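Local coordinates for putative transcription regulator (Lactobacillus plantarum, PDB 3K69), which probably binds DNA as a dimer and regulates transcription, as a winged helix-turn-helix protein of the iron-dependent (Rrf2-like) regulator family, at residues Leu9-Ser12 against Val13-Ser17; Val126-Arg129 against Gln130-Ala133; Phe138-Ala141 against Asp142-Ala145; His150-Phe153 against Leu154-Gln158. All coordinates share one frame; numbering follows the deposited sequence.

Interaction 1 (Leu9-Ser12 against Val13-Ser17)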
ATOM      1  N   LEU A   9      -2.495  10.955   3.111  1.00 24.51           N
ATOM      2  CA  LEU A   9      -2.525  12.305   2.511  1.00 24.90           C
ATOM      3  C   LEU A   9      -1.249  13.133   2.830  1.00 20.59           C
ATOM      4  O   LEU A   9      -0.902  14.095   2.115  1.00 17.50           O
ATOM      5  CB  LEU A   9      -3.775  13.045   2.960  1.00 23.18           C
ATOM      6  CG  LEU A   9      -4.160  14.375   2.312  1.00 26.19           C
ATOM      7  CD1 LEU A   9      -4.240  14.340   0.750  1.00 19.81           C
ATOM      8  CD2 LEU A   9      -5.487  14.779   2.909  1.00 22.62           C
ATOM      9  N   ASP A  10      -0.531  12.717   3.865  1.00 18.97           N
ATOM     10  CA  ASP A  10       0.617  13.467   4.341  1.00 18.33           C
ATOM     11  C   ASP A  10       1.715  13.559   3.296  1.00 15.45           C
ATOM     12  O   ASP A  10       2.414  14.548   3.279  1.00 17.56           O
ATOM     13  CB  ASP A  10       1.201  12.849   5.617  1.00 20.60           C
ATOM     14  CG  ASP A  10       0.332  13.128   6.860  1.00 29.34           C
ATOM     15  OD1 ASP A  10      -0.584  13.967   6.770  1.00 34.14           O
ATOM     16  OD2 ASP A  10       0.565  12.526   7.920  1.00 32.01           O
ATOM     17  N   PHE A  11       1.947  12.485   2.527  1.00 15.05           N
ATOM     18  CA  PHE A  11       2.966  12.525   1.495  1.00 16.04           C
ATOM     19  C   PHE A  11       2.675  13.663   0.492  1.00 16.24           C
ATOM     20  O   PHE A  11       3.551  14.503   0.197  1.00 15.81           O
ATOM     21  CB  PHE A  11       3.087  11.183   0.770  1.00 18.10           C
ATOM     22  CG  PHE A  11       4.134  11.180  -0.362  1.00 16.47           C
ATOM     23  CD1 PHE A  11       5.486  11.272  -0.070  1.00 15.13           C
ATOM     24  CD2 PHE A  11       3.762  11.034  -1.672  1.00 18.55           C
ATOM     25  CE1 PHE A  11       6.432  11.274  -1.076  1.00 22.51           C
ATOM     26  CE2 PHE A  11       4.711  10.987  -2.679  1.00 22.19           C
ATOM     27  CZ  PHE A  11       6.052  11.117  -2.370  1.00 18.87           C
ATOM     28  N   SER A  12       1.456  13.692  -0.029  1.00 17.80           N
ATOM     29  CA  SER A  12       1.053  14.765  -0.950  1.00 17.91           C
ATOM     30  C   SER A  12       1.137  16.146  -0.323  1.00 17.16           C
ATOM     31  O   SER A  12       1.554  17.091  -0.961  1.00 17.51           O
ATOM     32  CB  SER A  12      -0.364  14.512  -1.476  1.00 20.55           C
ATOM     33  OG  SER A  12      -0.782  15.523  -2.410  1.00 16.78           O
ATOM     34  N   VAL A  13       0.737  16.275   0.936  1.00 16.14           N
ATOM     35  CA  VAL A  13       0.866  17.551   1.648  1.00 18.81           C
ATOM     36  C   VAL A  13       2.322  18.011   1.639  1.00 20.32           C
ATOM     37  O   VAL A  13       2.579  19.173   1.381  1.00 20.66           O
ATOM     38  CB  VAL A  13       0.328  17.475   3.076  1.00 20.42           C
ATOM     39  CG1 VAL A  13       0.650  18.783   3.861  1.00 18.36           C
ATOM     40  CG2 VAL A  13      -1.173  17.222   3.026  1.00 16.39           C
ATOM     41  N   ALA A  14       3.264  17.088   1.890  1.00 20.01           N
ATOM     42  CA  ALA A  14       4.684  17.421   1.884  1.00 19.02           C
ATOM     43  C   ALA A  14       5.201  17.758   0.487  1.00 17.13           C
ATOM     44  O   ALA A  14       5.848  18.756   0.318  1.00 17.65           O
ATOM     45  CB  ALA A  14       5.497  16.345   2.493  1.00 14.89           C
ATOM     46  N   VAL A  15       4.891  16.933  -0.495  1.00 16.49           N
ATOM     47  CA  VAL A  15       5.243  17.210  -1.855  1.00 16.74           C
ATOM     48  C   VAL A  15       4.728  18.555  -2.321  1.00 15.44           C
ATOM     49  O   VAL A  15       5.495  19.382  -2.825  1.00 17.15           O
ATOM     50  CB  VAL A  15       4.742  16.086  -2.815  1.00 18.07           C
ATOM     51  CG1 VAL A  15       4.943  16.479  -4.234  1.00 20.05           C
ATOM     52  CG2 VAL A  15       5.448  14.717  -2.536  1.00 11.78           C
ATOM     53  N   HIS A  16       3.434  18.767  -2.157  1.00 15.87           N
ATOM     54  CA  HIS A  16       2.789  20.003  -2.584  1.00 17.62           C
ATOM     55  C   HIS A  16       3.395  21.241  -1.849  1.00 17.34           C
ATOM     56  O   HIS A  16       3.675  22.286  -2.473  1.00 15.18           O
ATOM     57  CB  HIS A  16       1.285  19.873  -2.361  1.00 19.11           C
ATOM     58  CG  HIS A  16       0.472  20.870  -3.095  1.00 24.84           C
ATOM     59  ND1 HIS A  16      -0.821  20.615  -3.509  1.00 26.87           N
ATOM     60  CD2 HIS A  16       0.759  22.136  -3.496  1.00 34.68           C
ATOM     61  CE1 HIS A  16      -1.294  21.687  -4.124  1.00 32.66           C
ATOM     62  NE2 HIS A  16      -0.350  22.619  -4.140  1.00 29.96           N
ATOM     63  N   SER A  17       3.658  21.104  -0.542  1.00 18.81           N
ATOM     64  CA  SER A  17       4.224  22.204   0.227  1.00 16.98           C
ATOM     65  C   SER A  17       5.647  22.553  -0.229  1.00 17.10           C
ATOM     66  O   SER A  17       5.986  23.737  -0.418  1.00 14.87           O
ATOM     67  CB  SER A  17       4.182  21.890   1.738  1.00 18.45           C
ATOM     68  OG  SER A  17       2.843  21.804   2.211  1.00 19.59           O
TER

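Interaction 2 (Val126-Arg129 against Gln130-Ala133)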
ATOM      1  N   VAL A 126       8.190  -7.789   3.085  1.00 17.63           N
ATOM      2  CA  VAL A 126       9.011  -7.813   1.884  1.00 14.86           C
ATOM      3  C   VAL A 126       8.359  -7.005   0.737  1.00 18.34           C
ATOM      4  O   VAL A 126       9.043  -6.250   0.022  1.00 15.46           O
ATOM      5  CB  VAL A 126       9.334  -9.290   1.451  1.00 13.68           C
ATOM      6  CG1 VAL A 126      10.089  -9.304   0.148  1.00 13.49           C
ATOM      7  CG2 VAL A 126      10.166 -10.012   2.588  1.00 10.16           C
ATOM      8  N   ALA A 127       7.044  -7.200   0.547  1.00 17.20           N
ATOM      9  CA  ALA A 127       6.304  -6.525  -0.504  1.00 17.21           C
ATOM     10  C   ALA A 127       6.391  -5.031  -0.265  1.00 16.20           C
ATOM     11  O   ALA A 127       6.592  -4.286  -1.195  1.00 16.79           O
ATOM     12  CB  ALA A 127       4.793  -6.982  -0.532  1.00 15.96           C
ATOM     13  N   ASP A 128       6.240  -4.596   0.980  1.00 16.25           N
ATOM     14  CA  ASP A 128       6.297  -3.167   1.279  1.00 18.34           C
ATOM     15  C   ASP A 128       7.714  -2.582   1.002  1.00 16.54           C
ATOM     16  O   ASP A 128       7.830  -1.460   0.500  1.00 13.71           O
ATOM     17  CB  ASP A 128       5.841  -2.873   2.709  1.00 20.75           C
ATOM     18  CG  ASP A 128       5.754  -1.381   2.979  1.00 21.93           C
ATOM     19  OD1 ASP A 128       4.833  -0.740   2.431  1.00 35.42           O
ATOM     20  OD2 ASP A 128       6.629  -0.891   3.714  1.00 32.65           O
ATOM     21  N   ARG A 129       8.769  -3.359   1.222  1.00 13.30           N
ATOM     22  CA  ARG A 129      10.108  -2.884   0.867  1.00 17.25           C
ATOM     23  C   ARG A 129      10.239  -2.702  -0.633  1.00 19.02           C
ATOM     24  O   ARG A 129      10.846  -1.749  -1.071  1.00 19.19           O
ATOM     25  CB  ARG A 129      11.213  -3.802   1.419  1.00 14.54           C
ATOM     26  CG  ARG A 129      11.439  -3.526   2.882  1.00 17.54           C
ATOM     27  CD  ARG A 129      12.707  -4.096   3.370  1.00 23.49           C
ATOM     28  NE  ARG A 129      12.636  -5.544   3.549  1.00 22.94           N
ATOM     29  CZ  ARG A 129      12.371  -6.143   4.707  1.00 20.73           C
ATOM     30  NH1 ARG A 129      12.072  -5.442   5.783  1.00 16.46           N
ATOM     31  NH2 ARG A 129      12.349  -7.458   4.770  1.00 21.00           N
ATOM     32  N   GLN A 130       9.644  -3.604  -1.416  1.00 18.55           N
ATOM     33  CA  GLN A 130       9.680  -3.492  -2.881  1.00 19.57           C
ATOM     34  C   GLN A 130       8.905  -2.239  -3.335  1.00 19.29           C
ATOM     35  O   GLN A 130       9.352  -1.498  -4.206  1.00 20.53           O
ATOM     36  CB  GLN A 130       9.163  -4.776  -3.529  1.00 19.03           C
ATOM     37  CG  GLN A 130       8.975  -4.671  -5.052  1.00 25.24           C
ATOM     38  CD  GLN A 130       9.150  -5.992  -5.795  1.00 27.76           C
ATOM     39  OE1 GLN A 130      10.014  -6.804  -5.425  1.00 40.81           O
ATOM     40  NE2 GLN A 130       8.338  -6.210  -6.870  1.00 29.68           N
ATOM     41  N   TYR A 131       7.796  -1.956  -2.674  1.00 18.30           N
ATOM     42  CA  TYR A 131       7.025  -0.735  -2.926  1.00 19.35           C
ATOM     43  C   TYR A 131       7.841   0.505  -2.647  1.00 18.99           C
ATOM     44  O   TYR A 131       7.915   1.431  -3.484  1.00 18.13           O
ATOM     45  CB  TYR A 131       5.735  -0.737  -2.089  1.00 19.71           C
ATOM     46  CG  TYR A 131       4.860   0.484  -2.233  1.00 18.70           C
ATOM     47  CD1 TYR A 131       4.184   0.716  -3.392  1.00 19.12           C
ATOM     48  CD2 TYR A 131       4.687   1.386  -1.182  1.00 16.11           C
ATOM     49  CE1 TYR A 131       3.360   1.830  -3.541  1.00 19.03           C
ATOM     50  CE2 TYR A 131       3.898   2.495  -1.321  1.00 20.64           C
ATOM     51  CZ  TYR A 131       3.239   2.725  -2.514  1.00 22.43           C
ATOM     52  OH  TYR A 131       2.439   3.824  -2.717  1.00 24.22           O
ATOM     53  N   ARG A 132       8.458   0.540  -1.466  1.00 20.59           N
ATOM     54  CA  ARG A 132       9.184   1.717  -1.022  1.00 17.92           C
ATOM     55  C   ARG A 132      10.448   1.935  -1.844  1.00 19.83           C
ATOM     56  O   ARG A 132      10.778   3.085  -2.138  1.00 19.79           O
ATOM     57  CB  ARG A 132       9.454   1.650   0.477  1.00 21.26           C
ATOM     58  CG  ARG A 132       8.213   1.857   1.316  1.00 18.67           C
ATOM     59  CD  ARG A 132       8.442   1.600   2.803  1.00 19.92           C
ATOM     60  NE  ARG A 132       7.162   1.773   3.493  1.00 23.81           N
ATOM     61  CZ  ARG A 132       6.738   2.912   4.035  1.00 25.55           C
ATOM     62  NH1 ARG A 132       7.495   4.007   4.027  1.00 23.34           N
ATOM     63  NH2 ARG A 132       5.542   2.943   4.606  1.00 24.80           N
ATOM     64  N   ALA A 133      11.082   0.845  -2.291  1.00 16.96           N
ATOM     65  CA  ALA A 133      12.240   0.888  -3.233  1.00 18.77           C
ATOM     66  C   ALA A 133      11.921   1.704  -4.484  1.00 19.23           C
ATOM     67  O   ALA A 133      12.791   2.378  -5.035  1.00 21.08           O
ATOM     68  CB  ALA A 133      12.723  -0.575  -3.644  1.00 16.05           C
TER
HETATM   69  O   HOH W   1       4.750  -0.146   5.820  1.00 34.54           O

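Interaction 3 (Phe138-Ala141 against Asp142-Ala145)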
ATOM      1  N   PHE A 138      14.031   8.079  -7.155  1.00 15.49           N
ATOM      2  CA  PHE A 138      13.779   9.437  -7.642  1.00 16.35           C
ATOM      3  C   PHE A 138      14.034  10.480  -6.595  1.00 14.84           C
ATOM      4  O   PHE A 138      14.113  10.177  -5.394  1.00 18.00           O
ATOM      5  CB  PHE A 138      12.321   9.614  -8.094  1.00 15.79           C
ATOM      6  CG  PHE A 138      11.896   8.618  -9.127  1.00 18.50           C
ATOM      7  CD1 PHE A 138      12.436   8.651 -10.397  1.00 17.49           C
ATOM      8  CD2 PHE A 138      11.015   7.616  -8.808  1.00 15.69           C
ATOM      9  CE1 PHE A 138      12.069   7.694 -11.354  1.00 23.23           C
ATOM     10  CE2 PHE A 138      10.674   6.660  -9.742  1.00 19.78           C
ATOM     11  CZ  PHE A 138      11.188   6.720 -11.019  1.00 19.95           C
ATOM     12  N   THR A 139      14.070  11.726  -7.067  1.00 15.25           N
ATOM     13  CA  THR A 139      14.145  12.897  -6.208  1.00 17.63           C
ATOM     14  C   THR A 139      12.966  13.791  -6.481  1.00 17.90           C
ATOM     15  O   THR A 139      12.216  13.583  -7.416  1.00 18.88           O
ATOM     16  CB  THR A 139      15.430  13.749  -6.413  1.00 15.54           C
ATOM     17  OG1 THR A 139      15.357  14.440  -7.661  1.00 19.01           O
ATOM     18  CG2 THR A 139      16.707  12.910  -6.330  1.00 16.57           C
HETATM   19  N   MSE A 140      12.847  14.819  -5.649  1.00 21.07           N
HETATM   20  CA  MSE A 140      11.867  15.867  -5.867  1.00 20.71           C
HETATM   21  C   MSE A 140      12.086  16.600  -7.189  1.00 17.89           C
HETATM   22  O   MSE A 140      11.122  17.145  -7.718  1.00 15.81           O
HETATM   23  CB  MSE A 140      11.883  16.884  -4.698  1.00 19.55           C
HETATM   24  CG  MSE A 140      11.122  16.445  -3.445  1.00 24.98           C
HETATM   25 SE   MSE A 140       9.186  16.190  -3.733  0.75 22.89          SE
HETATM   26  CE  MSE A 140       8.702  18.085  -4.235  1.00 19.19           C
ATOM     27  N   ALA A 141      13.330  16.637  -7.713  1.00 16.31           N
ATOM     28  CA  ALA A 141      13.589  17.230  -9.014  1.00 17.36           C
ATOM     29  C   ALA A 141      12.947  16.383 -10.119  1.00 16.84           C
ATOM     30  O   ALA A 141      12.459  16.911 -11.080  1.00 18.80           O
ATOM     31  CB  ALA A 141      15.132  17.389  -9.264  1.00 17.06           C
ATOM     32  N   ASP A 142      12.983  15.057  -9.985  1.00 19.36           N
ATOM     33  CA  ASP A 142      12.250  14.160 -10.906  1.00 18.75           C
ATOM     34  C   ASP A 142      10.756  14.439 -10.821  1.00 18.88           C
ATOM     35  O   ASP A 142      10.063  14.424 -11.823  1.00 16.13           O
ATOM     36  CB  ASP A 142      12.512  12.693 -10.565  1.00 20.10           C
ATOM     37  CG  ASP A 142      13.981  12.305 -10.711  1.00 20.93           C
ATOM     38  OD1 ASP A 142      14.523  12.515 -11.798  1.00 23.34           O
ATOM     39  OD2 ASP A 142      14.599  11.795  -9.749  1.00 20.45           O
ATOM     40  N   LEU A 143      10.243  14.684  -9.612  1.00 20.74           N
ATOM     41  CA  LEU A 143       8.814  14.896  -9.458  1.00 18.76           C
ATOM     42  C   LEU A 143       8.419  16.212 -10.097  1.00 17.84           C
ATOM     43  O   LEU A 143       7.432  16.286 -10.802  1.00 17.76           O
ATOM     44  CB  LEU A 143       8.354  14.805  -7.996  1.00 16.20           C
ATOM     45  CG  LEU A 143       6.829  14.759  -7.729  1.00 21.99           C
ATOM     46  CD1 LEU A 143       6.532  13.967  -6.459  1.00 19.37           C
ATOM     47  CD2 LEU A 143       6.201  16.157  -7.660  1.00 16.76           C
ATOM     48  N   GLN A 144       9.204  17.237  -9.868  1.00 19.90           N
ATOM     49  CA  GLN A 144       9.000  18.514 -10.544  1.00 19.49           C
ATOM     50  C   GLN A 144       9.101  18.429 -12.058  1.00 18.88           C
ATOM     51  O   GLN A 144       8.311  19.078 -12.769  1.00 19.06           O
ATOM     52  CB  GLN A 144       9.971  19.542 -10.022  1.00 19.76           C
ATOM     53  CG  GLN A 144       9.739  20.917 -10.645  1.00 28.27           C
ATOM     54  CD  GLN A 144      10.488  21.968  -9.883  1.00 28.61           C
ATOM     55  OE1 GLN A 144      11.699  21.972  -9.919  1.00 30.90           O
ATOM     56  NE2 GLN A 144       9.783  22.826  -9.165  1.00 28.68           N
ATOM     57  N   ALA A 145      10.057  17.639 -12.560  1.00 16.81           N
ATOM     58  CA  ALA A 145      10.124  17.299 -13.998  1.00 17.15           C
ATOM     59  C   ALA A 145       8.822  16.729 -14.584  1.00 17.69           C
ATOM     60  O   ALA A 145       8.398  17.133 -15.663  1.00 18.30           O
ATOM     61  CB  ALA A 145      11.313  16.347 -14.283  1.00 17.36           C
TER
HETATM   62  O   HOH W   2      13.361  19.839 -11.656  1.00 46.50           O

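Interaction 4 (His150-Phe153 against Leu154-Gln158)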
ATOM      1  N   HIS A 150       4.326  16.037 -18.301  1.00 15.91           N
ATOM      2  CA  HIS A 150       3.563  14.881 -17.866  1.00 16.49           C
ATOM      3  C   HIS A 150       3.958  13.633 -18.643  1.00 16.62           C
ATOM      4  O   HIS A 150       4.357  13.716 -19.780  1.00 17.98           O
ATOM      5  CB  HIS A 150       2.045  15.143 -17.974  1.00 14.10           C
ATOM      6  CG  HIS A 150       1.544  16.078 -16.922  1.00 18.14           C
ATOM      7  ND1 HIS A 150       1.564  15.756 -15.589  1.00 15.32           N
ATOM      8  CD2 HIS A 150       1.087  17.349 -16.994  1.00 17.73           C
ATOM      9  CE1 HIS A 150       1.097  16.769 -14.887  1.00 17.58           C
ATOM     10  NE2 HIS A 150       0.809  17.753 -15.714  1.00 16.77           N
ATOM     11  N   GLY A 151       3.868  12.488 -17.976  1.00 17.02           N
ATOM     12  CA  GLY A 151       4.184  11.200 -18.561  1.00 18.21           C
ATOM     13  C   GLY A 151       5.610  10.773 -18.323  1.00 18.18           C
ATOM     14  O   GLY A 151       6.033   9.738 -18.826  1.00 17.36           O
ATOM     15  N   THR A 152       6.369  11.568 -17.573  1.00 19.64           N
ATOM     16  CA  THR A 152       7.790  11.253 -17.309  1.00 21.04           C
ATOM     17  C   THR A 152       7.944   9.983 -16.444  1.00 20.32           C
ATOM     18  O   THR A 152       8.766   9.138 -16.720  1.00 18.11           O
ATOM     19  CB  THR A 152       8.501  12.491 -16.662  1.00 22.93           C
ATOM     20  OG1 THR A 152       8.651  13.525 -17.650  1.00 21.73           O
ATOM     21  CG2 THR A 152       9.860  12.140 -16.097  1.00 25.42           C
ATOM     22  N   PHE A 153       7.135   9.836 -15.403  1.00 17.58           N
ATOM     23  CA  PHE A 153       7.147   8.600 -14.613  1.00 17.91           C
ATOM     24  C   PHE A 153       6.674   7.412 -15.410  1.00 18.20           C
ATOM     25  O   PHE A 153       7.211   6.315 -15.238  1.00 16.34           O
ATOM     26  CB  PHE A 153       6.336   8.731 -13.306  1.00 18.40           C
ATOM     27  CG  PHE A 153       6.981   9.612 -12.306  1.00 15.84           C
ATOM     28  CD1 PHE A 153       8.219   9.279 -11.760  1.00 13.86           C
ATOM     29  CD2 PHE A 153       6.335  10.754 -11.840  1.00 23.49           C
ATOM     30  CE1 PHE A 153       8.835  10.118 -10.836  1.00 20.34           C
ATOM     31  CE2 PHE A 153       6.943  11.578 -10.902  1.00 17.16           C
ATOM     32  CZ  PHE A 153       8.184  11.259 -10.397  1.00 23.11           C
ATOM     33  N   LEU A 154       5.688   7.625 -16.278  1.00 18.60           N
ATOM     34  CA  LEU A 154       5.151   6.540 -17.098  1.00 18.08           C
ATOM     35  C   LEU A 154       6.198   6.043 -18.092  1.00 17.46           C
ATOM     36  O   LEU A 154       6.329   4.850 -18.297  1.00 19.54           O
ATOM     37  CB  LEU A 154       3.858   6.939 -17.818  1.00 18.59           C
ATOM     38  CG  LEU A 154       2.630   7.212 -16.935  1.00 17.84           C
ATOM     39  CD1 LEU A 154       1.451   7.785 -17.753  1.00 16.52           C
ATOM     40  CD2 LEU A 154       2.224   5.936 -16.122  1.00 15.91           C
ATOM     41  N   GLN A 155       6.944   6.979 -18.680  1.00 17.42           N
ATOM     42  CA  GLN A 155       8.050   6.662 -19.585  1.00 20.22           C
ATOM     43  C   GLN A 155       9.188   5.924 -18.877  1.00 20.13           C
ATOM     44  O   GLN A 155       9.686   4.934 -19.392  1.00 23.21           O
ATOM     45  CB  GLN A 155       8.550   7.923 -20.280  1.00 18.36           C
ATOM     46  CG  GLN A 155       9.546   7.667 -21.404  1.00 28.50           C
ATOM     47  CD  GLN A 155       8.999   6.742 -22.487  1.00 32.26           C
ATOM     48  OE1 GLN A 155       8.046   7.088 -23.197  1.00 39.97           O
ATOM     49  NE2 GLN A 155       9.597   5.556 -22.613  1.00 31.29           N
ATOM     50  N   HIS A 156       9.564   6.364 -17.686  1.00 17.80           N
ATOM     51  CA  HIS A 156      10.555   5.636 -16.860  1.00 19.86           C
ATOM     52  C   HIS A 156      10.128   4.159 -16.630  1.00 20.31           C
ATOM     53  O   HIS A 156      10.945   3.253 -16.685  1.00 19.49           O
ATOM     54  CB  HIS A 156      10.739   6.308 -15.481  1.00 20.78           C
ATOM     55  CG  HIS A 156      11.505   7.609 -15.483  1.00 30.64           C
ATOM     56  ND1 HIS A 156      12.681   7.800 -16.183  1.00 26.75           N
ATOM     57  CD2 HIS A 156      11.305   8.755 -14.776  1.00 33.48           C
ATOM     58  CE1 HIS A 156      13.145   9.015 -15.939  1.00 35.52           C
ATOM     59  NE2 HIS A 156      12.332   9.616 -15.087  1.00 27.68           N
ATOM     60  N   GLU A 157       8.838   3.921 -16.341  1.00 21.83           N
ATOM     61  CA  GLU A 157       8.322   2.558 -16.202  1.00 19.84           C
ATOM     62  C   GLU A 157       8.490   1.759 -17.512  1.00 24.95           C
ATOM     63  O   GLU A 157       9.001   0.627 -17.517  1.00 25.48           O
ATOM     64  CB  GLU A 157       6.859   2.579 -15.825  1.00 19.23           C
ATOM     65  CG  GLU A 157       6.291   1.218 -15.473  1.00 17.27           C
ATOM     66  CD  GLU A 157       4.806   1.224 -15.188  1.00 18.24           C
ATOM     67  OE1 GLU A 157       4.052   1.974 -15.840  1.00 18.51           O
ATOM     68  OE2 GLU A 157       4.372   0.435 -14.323  1.00 24.22           O
ATOM     69  N   GLN A 158       8.041   2.335 -18.616  1.00 25.00           N
ATOM     70  CA  GLN A 158       8.255   1.685 -19.926  1.00 27.68           C
ATOM     71  C   GLN A 158       9.728   1.352 -20.133  1.00 28.50           C
ATOM     72  O   GLN A 158      10.045   0.237 -20.507  1.00 30.19           O
ATOM     73  CB  GLN A 158       7.768   2.555 -21.087  1.00 26.37           C
ATOM     74  CG  GLN A 158       6.276   2.763 -21.124  1.00 32.62           C
ATOM     75  CD  GLN A 158       5.511   1.451 -21.069  1.00 42.36           C
ATOM     76  OE1 GLN A 158       5.541   0.652 -22.027  1.00 35.82           O
ATOM     77  NE2 GLN A 158       4.834   1.207 -19.939  1.00 31.68           N
TER

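Interaction 1 (Leu9-Ser12 against Val13-Ser17)
Phe11 and Val15, one helical turn apart, make the main apolar contact of residues 9-17. CG2 of Val15 sits over one face of the Phe11 ring in a CH-pi contact, 3.8 Å from the centroid, and lies nearest to CZ, displaced toward the rim. Phe11 reaches this place because its CG stands anti to the backbone N (chi1 179°), which turns the ring along the helix toward the next turn. Leu9 and Val13 repeat the i to i+4 pairing more loosely, Leu9 CG lying 4.2 Å from Val13 CG2.

Backbone bonds form the second group. Val13 N, Ala14 N, Val15 N and His16 N donate in turn to the carbonyls of Leu9, Asp10, Phe11 and Ser12; the straightest joins Val15 N to Phe11 O at 2.9 Å. These four bonds run through the N-terminal part of helix 9-22, which packs against helices 31-38 and 46-54 of the helix-turn-helix region expected of this family. Phe11 also meets the ring of Tyr83 and rests on Leu82 of helix 79-86.

Polar side chains make up the third group. Ser17 OG donates to Val13 O at 2.8 Å, while Ser17 N donates to the same oxygen at 2.9 Å from the opposite face of the carbonyl plane, so two bonds of one residue grip a single acceptor. Ser12 OG and His16 ND1 both hydrogen-bond Thr98 OG1 of the second subunit, whose Phe96 packs on Leu9 and Ser12, which places this face of the helix at the dimer interface.

Interaction 2 (Val126-Arg129 against Gln130-Ala133)
Asp128 and Arg132 face each other one turn apart on helix 111-136, joined by a salt bridge between OD2 and NE of 2.7 Å. The carboxylate meets the edge of the guanidinium near its plane, yet the two planes are turned 60° apart, so the groups join through one oxygen and one nitrogen instead of lying flat in a two-pronged pair. NE comes in on the syn side of OD2, and the N-H...OD2 angle is a bent 141°. Arg132 spans the turn with its chain extended from CG to NE, its CG passing 3.4 Å from Asp128 O. A water lies between Asp128 OD2 and Arg132 NH2, held weakly by both. The other oxygen, Asp128 OD1, comes obliquely to Tyr131, 4.2 Å from CD2.

NH1 of Arg132 makes a second salt bridge, to Asp84, and NH2 donates to Ile87 O, so the cation is shared between two acids. Replacing Arg132 by alanine would probably leave the carboxylates of Asp128 and Asp84 without this shared cation and Ile87 O without its NH2 donor.

Around this turn, Arg132 links helix 111-136 to helix 79-86 and the loop after it, whereas Gln130 bonds its counterpart in the second subunit and Arg129 pairs with Glu157 of that subunit, making the long helix part of the dimer interface.

Interaction 3 (Phe138-Ala141 against Asp142-Ala145)
Asp142 OD2 takes a bond from Thr139 N at 2.7 Å, the shortest hydrogen bond here, through its anti lone pair. The acid reaches back over the start of helix 140-148 because its CG lies anti to its own carbonyl carbon (chi1 -62°). In return Thr139 OG1 accepts from Asp142 N, a weak bond of 3.4 Å, and also from Ala141 N at 3.0 Å, again weakly and at a bent angle. Side chain to backbone in both directions, with Thr139 as N-cap, makes this a capping box. Thr139 OG1 stands between its backbone N and its carbonyl carbon, where it overhangs the first N-H groups of the helix.

The same carboxylate oxygen lies at the edge of the Phe138 ring, in its plane and 3.9 Å from CD1; ring and carboxylate planes are 77° apart. Phe138 in turn meets the rings of Tyr134, Phe153 and His156.

Beyond the cap the helix proceeds by regular backbone bonds, among them Gln144 N to Met140 O at 2.9 Å. Met140, a selenomethionine, brings SE to within 4.4 Å of Leu143 CD1, and both side chains rest on helices 9-22 and 79-86. A water donates to Ala141 O and to Gln144 OE1, bridging one turn, while Gln144 NE2 bonds Asp22 at the end of helix 9-22.

The cap thus gives partners to N-H groups that the first turn cannot pair within the helix, and the acid at this positive helix end is probably stabilised in its charged form.

Interaction 4 (His150-Phe153 against Leu154-Gln158)
The His156 imidazole lies beside Thr152, both side chains pointing the same way, with Thr152 CG2 3.7 Å from NE2. Thr152 O comes to the imidazole obliquely, 3.2 Å from CD2, and the same oxygen accepts the backbone bond from His156 N at 3.0 Å. The ring of Phe153 is also approached obliquely by the imidazole, Phe153 CD1 lying 4.3 Å from His156 CD2. The Phe153 ring packs closer to Phe138, edge-to-face; the Phe138 and His156 rings also meet, with planes about 35° apart. His156 takes this place with CG anti to its carbonyl carbon (chi1 -73°), which turns the imidazole back toward the preceding turn. A serine in place of His156 lacks the imidazole, and would probably leave Thr152 CG2 and this side of the Phe138 ring less covered and open a gap between helix 152-160 and Phe138.

Gly151 is the N-cap of helix 152-160. Its positive phi would press a CB against the preceding carbonyl oxygen, a clash that glycine alone, having no CB, avoids. Its own carbonyl accepts from Gln155 N at 2.9 Å, and Phe153 O accepts likewise from Glu157 N. Asp146 OD1 takes the N-H of Phe153 in the first turn, while Thr152 OG1 ties back to His149 O.

Helix 152-160 follows helix 140-148 and leans on it through Phe153. Toward the second subunit, Phe153 packs on Leu123, Leu154 on Asp122, and Glu157 forms a salt bridge with Arg129, all on the long helix 111-136 of that chain.

How the interactions relate
The four contacts follow in series from the N terminus, each local to one helix; every pair of segments is continuous and so closes no loop, and none nests in or crosses another. Interaction 1 lies on helix 9-22, in the probable DNA-binding, winged helix-turn-helix part. Far along the chain, interaction 2 occupies helix 111-136, its centre about 20 Å from that of interaction 1. The chain then turns into interaction 3, at the start of helix 140-148, which returns to interaction 1 through Leu143 on Val15. Interaction 4 opens helix 152-160 and touches interaction 3 where Phe153 and His156 meet Phe138. Across the dimer, Glu157 of interaction 4 pairs with Arg129 of interaction 2 in the second subunit.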